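Local coordinates for protein endo-alpha-mannosidase (PDB 4ACY) that hydrolyses internal alpha-mannosidic linkages as a GH99 endo-alpha-mannosidase, probably acting on N-glycans, at residues W62-I66 against G77-G81; L82-I86 against S341-D345; G158-Q162 against I192-I198. One frame throughout, in Å; residues are numbered along the deposited sequence. Where two conformers were deposited one is given.

A (beta/alpha)8 barrel is a frame on which loops are hung, and the three contacts illustrate this on one chain. Contacts 1 and 2 are neighbours, their centres about 12 Å apart: the hairpin of contact 1 runs straight into the turn of contact 2, and Ile79 CG2 lies 3.3 Å from Asp85 O. Contact 3 has its centre about 27 Å from that of contact 1 and 37 Å from that of contact 2, touching neither. Both of its segments fall between 82-86 and 341-345 in sequence. Contacts 1 and 2 organise the long excursion after barrel strand 42-46, contact 2 tying it to the loop after strand 322-324; contact 3 joins loops following strands 148-153 and 189-192.

Contact 1 of 3, residues W62-I66 against G77-G81; sequences WMHPI and GAISG
This is a short antiparallel beta hairpin, strands 64-66 and 77-79, carried by the long excursion between barrel strands 42-46 and 117-124. The strand axes approach to 4.1 Å, with their directions 141° apart. His64 and Ile79 form a hydrogen-bonded pair: His64 N donates to Ile79 O at 3.0 Å and Ile79 N to His64 O at 2.9 Å. Pro65 and Ala78 follow as the non-hydrogen-bonded pair, CA to CA 4.3 Å, where the missing proline NH costs no bond. In the next hydrogen-bonded pair, Ile66 N reaches Gly77 O at 2.9 Å; the return bond, Gly77 N to Ile66 O at 3.4 Å, is weak, and a water links the same two atoms.

Ile66 and Ile79 project from the same face, both with chi1 m and chi2 t, and their CG1 atoms meet at 3.9 Å. The t rotamer of His64 lets ND1 donate to Pro65 O at 2.7 Å, within its own strand, while its ring meets that of His331. Beyond the ladder, Gly81 adopts positive phi (79°) and brings CA to 3.4 Å from Trp62 O; the Trp62 ring stacks on Tyr50 and hydrogen-bonds Tyr97 O through NE1. Such a two-stranded ladder, separate from the eight parallel strands, is a beta hairpin inserted in a beta-alpha loop of a TIM barrel.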
loop_
_atom_site.group_PDB
_atom_site.type_symbol
_atom_site.label_atom_id
_atom_site.label_comp_id
_atom_site.label_asym_id
_atom_site.label_seq_id
_atom_site.Cartn_x
_atom_site.Cartn_y
_atom_site.Cartn_z
ATOM N N TRP A 62 -10.729 6.606 11.773
ATOM C CA TRP A 62 -11.261 5.711 12.801
ATOM C C TRP A 62 -12.772 5.868 12.853
ATOM O O TRP A 62 -13.487 4.927 13.193
ATOM C CB TRP A 62 -10.630 5.985 14.174
ATOM C CG TRP A 62 -9.138 5.943 14.146
ATOM C CD1 TRP A 62 -8.282 6.977 14.423
ATOM C CD2 TRP A 62 -8.307 4.811 13.830
ATOM N NE1 TRP A 62 -6.983 6.560 14.296
ATOM C CE2 TRP A 62 -6.967 5.245 13.920
ATOM C CE3 TRP A 62 -8.566 3.487 13.442
ATOM C CZ2 TRP A 62 -5.885 4.397 13.678
ATOM C CZ3 TRP A 62 -7.494 2.637 13.200
ATOM C CH2 TRP A 62 -6.161 3.102 13.302
HETATM N N MSE A 63 -13.209 7.091 12.549
HETATM C CA MSE A 63 -14.585 7.379 12.203
HETATM C C MSE A 63 -14.672 7.201 10.682
HETATM O O MSE A 63 -13.839 7.723 9.956
HETATM C CB MSE A 63 -14.918 8.813 12.611
HETATM C CG MSE A 63 -16.198 9.361 12.028
HETATM SE SE MSE A 63 -16.595 11.131 12.716
HETATM C CE MSE A 63 -14.957 12.050 12.278
ATOM N N HIS A 64 -15.661 6.447 10.205
ATOM C CA HIS A 64 -15.719 6.123 8.773
ATOM C C HIS A 64 -17.147 5.772 8.382
ATOM O O HIS A 64 -17.871 5.175 9.184
ATOM C CB HIS A 64 -14.792 4.933 8.513
ATOM C CG HIS A 64 -14.458 4.692 7.071
ATOM N ND1 HIS A 64 -15.310 4.040 6.203
ATOM C CD2 HIS A 64 -13.331 4.951 6.366
ATOM C CE1 HIS A 64 -14.736 3.939 5.016
ATOM N NE2 HIS A 64 -13.531 4.479 5.089
ATOM N N PRO A 65 -17.568 6.144 7.150
ATOM C CA PRO A 65 -18.908 5.725 6.743
ATOM C C PRO A 65 -18.989 4.214 6.542
ATOM O O PRO A 65 -17.959 3.535 6.405
ATOM C CB PRO A 65 -19.143 6.443 5.396
ATOM C CG PRO A 65 -18.080 7.410 5.226
ATOM C CD PRO A 65 -16.952 7.085 6.200
ATOM N N ILE A 66 -20.208 3.690 6.547
ATOM C CA ILE A 66 -20.463 2.290 6.237
ATOM C C ILE A 66 -21.051 2.229 4.819
ATOM O O ILE A 66 -22.106 2.809 4.575
ATOM C CB ILE A 66 -21.458 1.659 7.242
ATOM C CG1 ILE A 66 -20.932 1.777 8.680
ATOM C CG2 ILE A 66 -21.682 0.198 6.915
ATOM C CD1 ILE A 66 -21.945 1.330 9.736
ATOM N N GLY A 77 -24.329 4.494 6.487
ATOM C CA GLY A 77 -24.147 4.376 7.933
ATOM C C GLY A 77 -22.874 5.055 8.406
ATOM O O GLY A 77 -22.125 5.629 7.622
ATOM N N ALA A 78 -22.629 5.004 9.711
ATOM C CA ALA A 78 -21.416 5.611 10.243
ATOM C C ALA A 78 -20.894 4.833 11.435
ATOM O O ALA A 78 -21.667 4.349 12.255
ATOM C CB ALA A 78 -21.673 7.082 10.648
ATOM N N ILE A 79 -19.574 4.689 11.503
ATOM C CA ILE A 79 -18.924 4.226 12.727
ATOM C C ILE A 79 -18.251 5.459 13.315
ATOM O O ILE A 79 -17.466 6.118 12.636
ATOM C CB ILE A 79 -17.917 3.084 12.437
ATOM C CG1 ILE A 79 -18.660 1.854 11.899
ATOM C CG2 ILE A 79 -17.128 2.719 13.703
ATOM C CD1 ILE A 79 -17.758 0.799 11.310
ATOM N N SER A 80 -18.570 5.778 14.574
ATOM C CA SER A 80 -18.181 7.082 15.150
ATOM C C SER A 80 -16.692 7.270 15.446
ATOM O O SER A 80 -16.195 8.402 15.470
ATOM C CB SER A 80 -18.970 7.339 16.431
ATOM O OG SER A 80 -18.576 6.418 17.422
ATOM N N GLY A 81 -15.993 6.168 15.691
ATOM C CA GLY A 81 -14.599 6.212 16.139
ATOM C C GLY A 81 -14.501 6.512 17.629
ATOM O O GLY A 81 -13.397 6.538 18.196
HETATM O O HOH W 1 -24.902 1.990 4.737
#

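Contact 2 of 3, residues L82-I86 against S341-D345; sequences LNDDI and SKKCD
A type I' beta turn, Leu82 to Asp85, meets an irregular segment, 341-345, at the surface of the TIM barrel, so that the loop following strand 77-79 packs against the one after barrel strand 322-324. Asn83 and Asp84 occupy the central turn positions with positive phi (55° and 63°), and Asp85 N closes the turn on Leu82 O at 3.0 Å. The backbones remain apart, the nearest CA pair being Asp84 and Cys344 at 6.0 Å, and side chains fill the gap.

Cys344 contributes most to this filling. Its CA-CB bond points toward the turn; chi1 p sets SG 4.1 Å from Asp85 CA and 3.3 Å from Asp84 O, while its CB lies 3.8 Å from Asp84 CB and 3.7 Å from Asn83 O. Asp84 also points toward its partner, with chi1 m (-57°) and chi2 -16°. Lys342 meets it with chi1 t, chi2 p, then chi3 and chi4 t: a bend followed by an extended end that brings CE to 3.6 Å from Asp84 OD2. The salt bridge is long.

Asp85, chi1 t, turns its carboxylate to Arg289, while the hydroxyl of Tyr349 bonds Asp84 O. A water joins the backbones, giving a weak bond to Asn83 O and accepting from Asp345 N at 3.1 Å. In the salt bridge itself, Lys342 NZ stands 3.8 Å from Asp84 OD2.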
loop_
_atom_site.group_PDB
_atom_site.type_symbol
_atom_site.label_atom_id
_atom_site.label_comp_id
_atom_site.label_asym_id
_atom_site.label_seq_id
_atom_site.Cartn_x
_atom_site.Cartn_y
_atom_site.Cartn_z
ATOM N N LEU A 82 -15.656 6.738 18.257
ATOM C CA LEU A 82 -15.735 7.061 19.693
ATOM C C LEU A 82 -16.123 5.840 20.530
ATOM O O LEU A 82 -16.660 4.858 20.007
ATOM C CB LEU A 82 -16.720 8.221 19.922
ATOM C CG LEU A 82 -16.547 9.472 19.038
ATOM C CD1 LEU A 82 -17.746 10.410 19.148
ATOM C CD2 LEU A 82 -15.246 10.216 19.309
ATOM N N ASN A 83 -15.825 5.888 21.832
ATOM C CA ASN A 83 -16.127 4.784 22.757
ATOM C C ASN A 83 -15.538 3.457 22.309
ATOM O O ASN A 83 -16.171 2.415 22.471
ATOM C CB ASN A 83 -17.645 4.637 22.987
ATOM C CG ASN A 83 -18.298 5.941 23.363
ATOM O OD1 ASN A 83 -18.032 6.484 24.434
ATOM N ND2 ASN A 83 -19.146 6.466 22.480
ATOM N N ASP A 84 -14.336 3.512 21.733
ATOM C CA ASP A 84 -13.605 2.336 21.243
ATOM C C ASP A 84 -14.338 1.597 20.101
ATOM O O ASP A 84 -14.043 0.443 19.819
ATOM C CB ASP A 84 -13.235 1.365 22.388
ATOM C CG ASP A 84 -12.402 2.034 23.504
ATOM O OD1 ASP A 84 -11.850 3.138 23.293
ATOM O OD2 ASP A 84 -12.316 1.447 24.604
ATOM N N ASP A 85 -15.277 2.288 19.456
ATOM C CA ASP A 85 -16.091 1.725 18.362
ATOM C C ASP A 85 -15.516 2.291 17.071
ATOM O O ASP A 85 -15.874 3.396 16.656
ATOM C CB ASP A 85 -17.556 2.147 18.549
ATOM C CG ASP A 85 -18.512 1.552 17.495
ATOM O OD1 ASP A 85 -18.138 0.621 16.750
ATOM O OD2 ASP A 85 -19.674 2.014 17.453
ATOM N N ILE A 86 -14.591 1.548 16.473
ATOM C CA ILE A 86 -13.760 2.092 15.400
ATOM C C ILE A 86 -13.892 1.311 14.080
ATOM O O ILE A 86 -14.268 0.136 14.068
ATOM C CB ILE A 86 -12.266 2.234 15.823
ATOM C CG1 ILE A 86 -11.613 0.868 16.062
ATOM C CG2 ILE A 86 -12.128 3.161 17.070
ATOM C CD1 ILE A 86 -10.078 0.956 16.166
ATOM N N SER A 341 -6.093 -7.753 21.493
ATOM C CA SER A 341 -7.445 -8.153 21.866
ATOM C C SER A 341 -8.186 -6.938 22.422
ATOM O O SER A 341 -7.606 -6.119 23.155
ATOM C CB SER A 341 -7.407 -9.286 22.890
ATOM O OG SER A 341 -6.528 -8.972 23.955
ATOM N N LYS A 342 -9.461 -6.808 22.051
ATOM C CA LYS A 342 -10.273 -5.663 22.447
ATOM C C LYS A 342 -11.747 -5.981 22.249
ATOM O O LYS A 342 -12.121 -6.624 21.260
ATOM C CB LYS A 342 -9.906 -4.423 21.618
ATOM C CG LYS A 342 -10.523 -3.096 22.094
ATOM C CD LYS A 342 -9.990 -2.679 23.461
ATOM C CE LYS A 342 -10.021 -1.167 23.635
ATOM N NZ LYS A 342 -9.184 -0.742 24.794
ATOM N N LYS A 343 -12.554 -5.543 23.218
ATOM C CA LYS A 343 -14.013 -5.534 23.140
ATOM C C LYS A 343 -14.499 -4.150 23.578
ATOM O O LYS A 343 -13.893 -3.510 24.435
ATOM C CB LYS A 343 -14.608 -6.605 24.059
ATOM N N CYS A 344 -15.574 -3.672 22.965
ATOM C CA CYS A 344 -16.307 -2.519 23.483
ATOM C C CYS A 344 -17.782 -2.895 23.441
ATOM O O CYS A 344 -18.121 -3.984 22.981
ATOM C CB CYS A 344 -16.029 -1.270 22.652
ATOM S SG CYS A 344 -16.603 -1.350 20.953
ATOM N N ASP A 345 -18.648 -2.007 23.930
ATOM C CA ASP A 345 -20.092 -2.259 23.937
ATOM C C ASP A 345 -20.603 -2.590 22.538
ATOM O O ASP A 345 -21.438 -3.485 22.357
ATOM C CB ASP A 345 -20.848 -1.042 24.492
ATOM C CG ASP A 345 -20.621 -0.838 25.979
ATOM O OD1 ASP A 345 -20.329 -1.836 26.679
ATOM O OD2 ASP A 345 -20.739 0.321 26.450
HETATM O O HOH W 2 -17.464 0.702 24.985
#

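Contact 3 of 3, residues G158-Q162 against I192-I198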
loop_
_atom_site.group_PDB
_atom_site.type_symbol
_atom_site.label_atom_id
_atom_site.label_comp_id
_atom_site.label_asym_id
_atom_site.label_seq_id
_atom_site.Cartn_x
_atom_site.Cartn_y
_atom_site.Cartn_z
ATOM N N GLY A 158 -10.429 14.655 -9.817
ATOM C CA GLY A 158 -9.862 15.306 -11.011
ATOM C C GLY A 158 -8.558 14.694 -11.501
ATOM O O GLY A 158 -7.822 15.316 -12.291
ATOM N N ARG A 159 -8.241 13.492 -11.023
ATOM C CA ARG A 159 -7.030 12.822 -11.473
ATOM C C ARG A 159 -7.035 12.595 -12.981
ATOM O O ARG A 159 -8.007 12.081 -13.555
ATOM C CB ARG A 159 -6.794 11.501 -10.728
ATOM C CG ARG A 159 -5.422 10.905 -11.029
ATOM C CD ARG A 159 -5.111 9.690 -10.137
ATOM N NE ARG A 159 -5.858 8.520 -10.596
ATOM C CZ ARG A 159 -5.673 7.278 -10.164
ATOM N NH1 ARG A 159 -4.750 7.011 -9.233
ATOM N NH2 ARG A 159 -6.405 6.293 -10.683
ATOM N N SER A 160 -5.929 12.988 -13.609
ATOM C CA SER A 160 -5.751 12.918 -15.052
ATOM C C SER A 160 -4.246 12.868 -15.323
ATOM O O SER A 160 -3.461 13.154 -14.424
ATOM C CB SER A 160 -6.344 14.165 -15.713
ATOM O OG SER A 160 -5.609 15.321 -15.350
ATOM N N PRO A 161 -3.833 12.527 -16.565
ATOM C CA PRO A 161 -2.398 12.622 -16.842
ATOM C C PRO A 161 -1.795 13.970 -16.406
ATOM O O PRO A 161 -0.712 13.991 -15.813
ATOM C CB PRO A 161 -2.335 12.415 -18.357
ATOM C CG PRO A 161 -3.465 11.436 -18.612
ATOM C CD PRO A 161 -4.560 11.875 -17.675
ATOM N N GLN A 162 -2.486 15.075 -16.687
ATOM C CA GLN A 162 -1.992 16.404 -16.315
ATOM C C GLN A 162 -1.879 16.614 -14.806
ATOM O O GLN A 162 -0.882 17.137 -14.330
ATOM C CB GLN A 162 -2.831 17.528 -16.954
ATOM C CG GLN A 162 -2.367 18.956 -16.603
ATOM C CD GLN A 162 -0.900 19.233 -16.972
ATOM O OE1 GLN A 162 -0.414 18.829 -18.038
ATOM N NE2 GLN A 162 -0.194 19.922 -16.087
ATOM N N ILE A 192 0.563 3.587 -8.906
ATOM C CA ILE A 192 -0.616 4.351 -9.285
ATOM C C ILE A 192 -1.850 3.464 -9.144
ATOM O O ILE A 192 -2.105 2.581 -9.965
ATOM C CB ILE A 192 -0.526 4.938 -10.711
ATOM C CG1 ILE A 192 0.762 5.749 -10.908
ATOM C CG2 ILE A 192 -1.754 5.821 -10.973
ATOM C CD1 ILE A 192 0.999 6.198 -12.381
ATOM N N TYR A 193 -2.604 3.700 -8.078
ATOM C CA TYR A 193 -3.766 2.876 -7.753
ATOM C C TYR A 193 -4.907 3.099 -8.751
ATOM O O TYR A 193 -5.184 4.239 -9.152
ATOM C CB TYR A 193 -4.197 3.145 -6.309
ATOM C CG TYR A 193 -5.401 2.340 -5.860
ATOM C CD1 TYR A 193 -5.249 1.093 -5.259
ATOM C CD2 TYR A 193 -6.686 2.850 -5.995
ATOM C CE1 TYR A 193 -6.379 0.349 -4.826
ATOM C CE2 TYR A 193 -7.800 2.127 -5.572
ATOM C CZ TYR A 193 -7.640 0.884 -4.990
ATOM O OH TYR A 193 -8.760 0.168 -4.566
ATOM N N ASP A 194 -5.533 1.996 -9.174
ATOM C CA ASP A 194 -6.634 2.035 -10.144
ATOM C C ASP A 194 -6.225 2.856 -11.379
ATOM O O ASP A 194 -7.022 3.601 -11.949
ATOM C CB ASP A 194 -7.919 2.608 -9.500
ATOM C CG ASP A 194 -8.730 1.552 -8.736
ATOM O OD1 ASP A 194 -8.281 0.393 -8.622
ATOM O OD2 ASP A 194 -9.819 1.897 -8.228
ATOM N N SER A 195 -4.970 2.718 -11.799
ATOM C CA SER A 195 -4.498 3.502 -12.940
ATOM C C SER A 195 -5.290 3.192 -14.205
ATOM O O SER A 195 -5.397 4.041 -15.097
ATOM C CB SER A 195 -3.017 3.257 -13.191
ATOM O OG SER A 195 -2.742 1.881 -13.284
ATOM N N TYR A 196 -5.821 1.977 -14.274
ATOM C CA TYR A 196 -6.563 1.505 -15.445
ATOM C C TYR A 196 -7.824 2.312 -15.726
ATOM O O TYR A 196 -8.418 2.178 -16.813
ATOM C CB TYR A 196 -6.916 0.023 -15.299
ATOM C CG TYR A 196 -7.777 -0.275 -14.103
ATOM C CD1 TYR A 196 -9.158 -0.096 -14.152
ATOM C CD2 TYR A 196 -7.203 -0.719 -12.909
ATOM C CE1 TYR A 196 -9.950 -0.359 -13.053
ATOM C CE2 TYR A 196 -7.983 -0.979 -11.794
ATOM C CZ TYR A 196 -9.355 -0.801 -11.876
ATOM O OH TYR A 196 -10.145 -1.067 -10.787
ATOM N N LEU A 197 -8.227 3.150 -14.768
ATOM C CA LEU A 197 -9.362 4.049 -14.961
ATOM C C LEU A 197 -9.068 5.172 -15.947
ATOM O O LEU A 197 -10.001 5.793 -16.477
ATOM C CB LEU A 197 -9.825 4.646 -13.629
ATOM C CG LEU A 197 -10.425 3.652 -12.630
ATOM C CD1 LEU A 197 -10.833 4.402 -11.370
ATOM C CD2 LEU A 197 -11.603 2.860 -13.219
ATOM N N ILE A 198 -7.785 5.455 -16.153
ATOM C CA ILE A 198 -7.320 6.387 -17.171
ATOM C C ILE A 198 -6.798 5.532 -18.331
ATOM O O ILE A 198 -6.038 4.587 -18.132
ATOM C CB ILE A 198 -6.222 7.341 -16.595
ATOM C CG1 ILE A 198 -6.851 8.323 -15.580
ATOM C CG2 ILE A 198 -5.447 8.086 -17.716
ATOM C CD1 ILE A 198 -5.867 9.159 -14.811
#
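Both terminal nitrogens of Arg159 converge on a single carbonyl: NH1 and NH2 each donate to Tyr193 O at 2.8 Å. The acceptor lies at the edge of the guanidinium, near its plane, and so does Asp194 O, 3.0 Å from Arg159 NH2. These carbonyls are presented by a type II turn, Ile192 to Ser195, in which Asp194 takes positive phi and which runs at Ser195 into the 3-10 segment 195-197. In the TIM barrel the turn leaves strand 189-192, and Arg159 comes from the loop after the preceding strand, 148-153; a side chain of one beta-alpha loop thus bonds the backbone of the next. Ser160 is the N-cap of helix 161-175, so the arginine sits just before that helix.

Ile198 provides the apolar part: its CD1 is 3.8 Å from both Arg159 O and Ser160 CA, and its CG2 rests 3.9 Å from Pro161 CD in the first helical turn. Trp203 of helix 200-207 touches Ile198 and Ile192, and Ile192 CG2 lies 3.7 Å from Arg159 NH1.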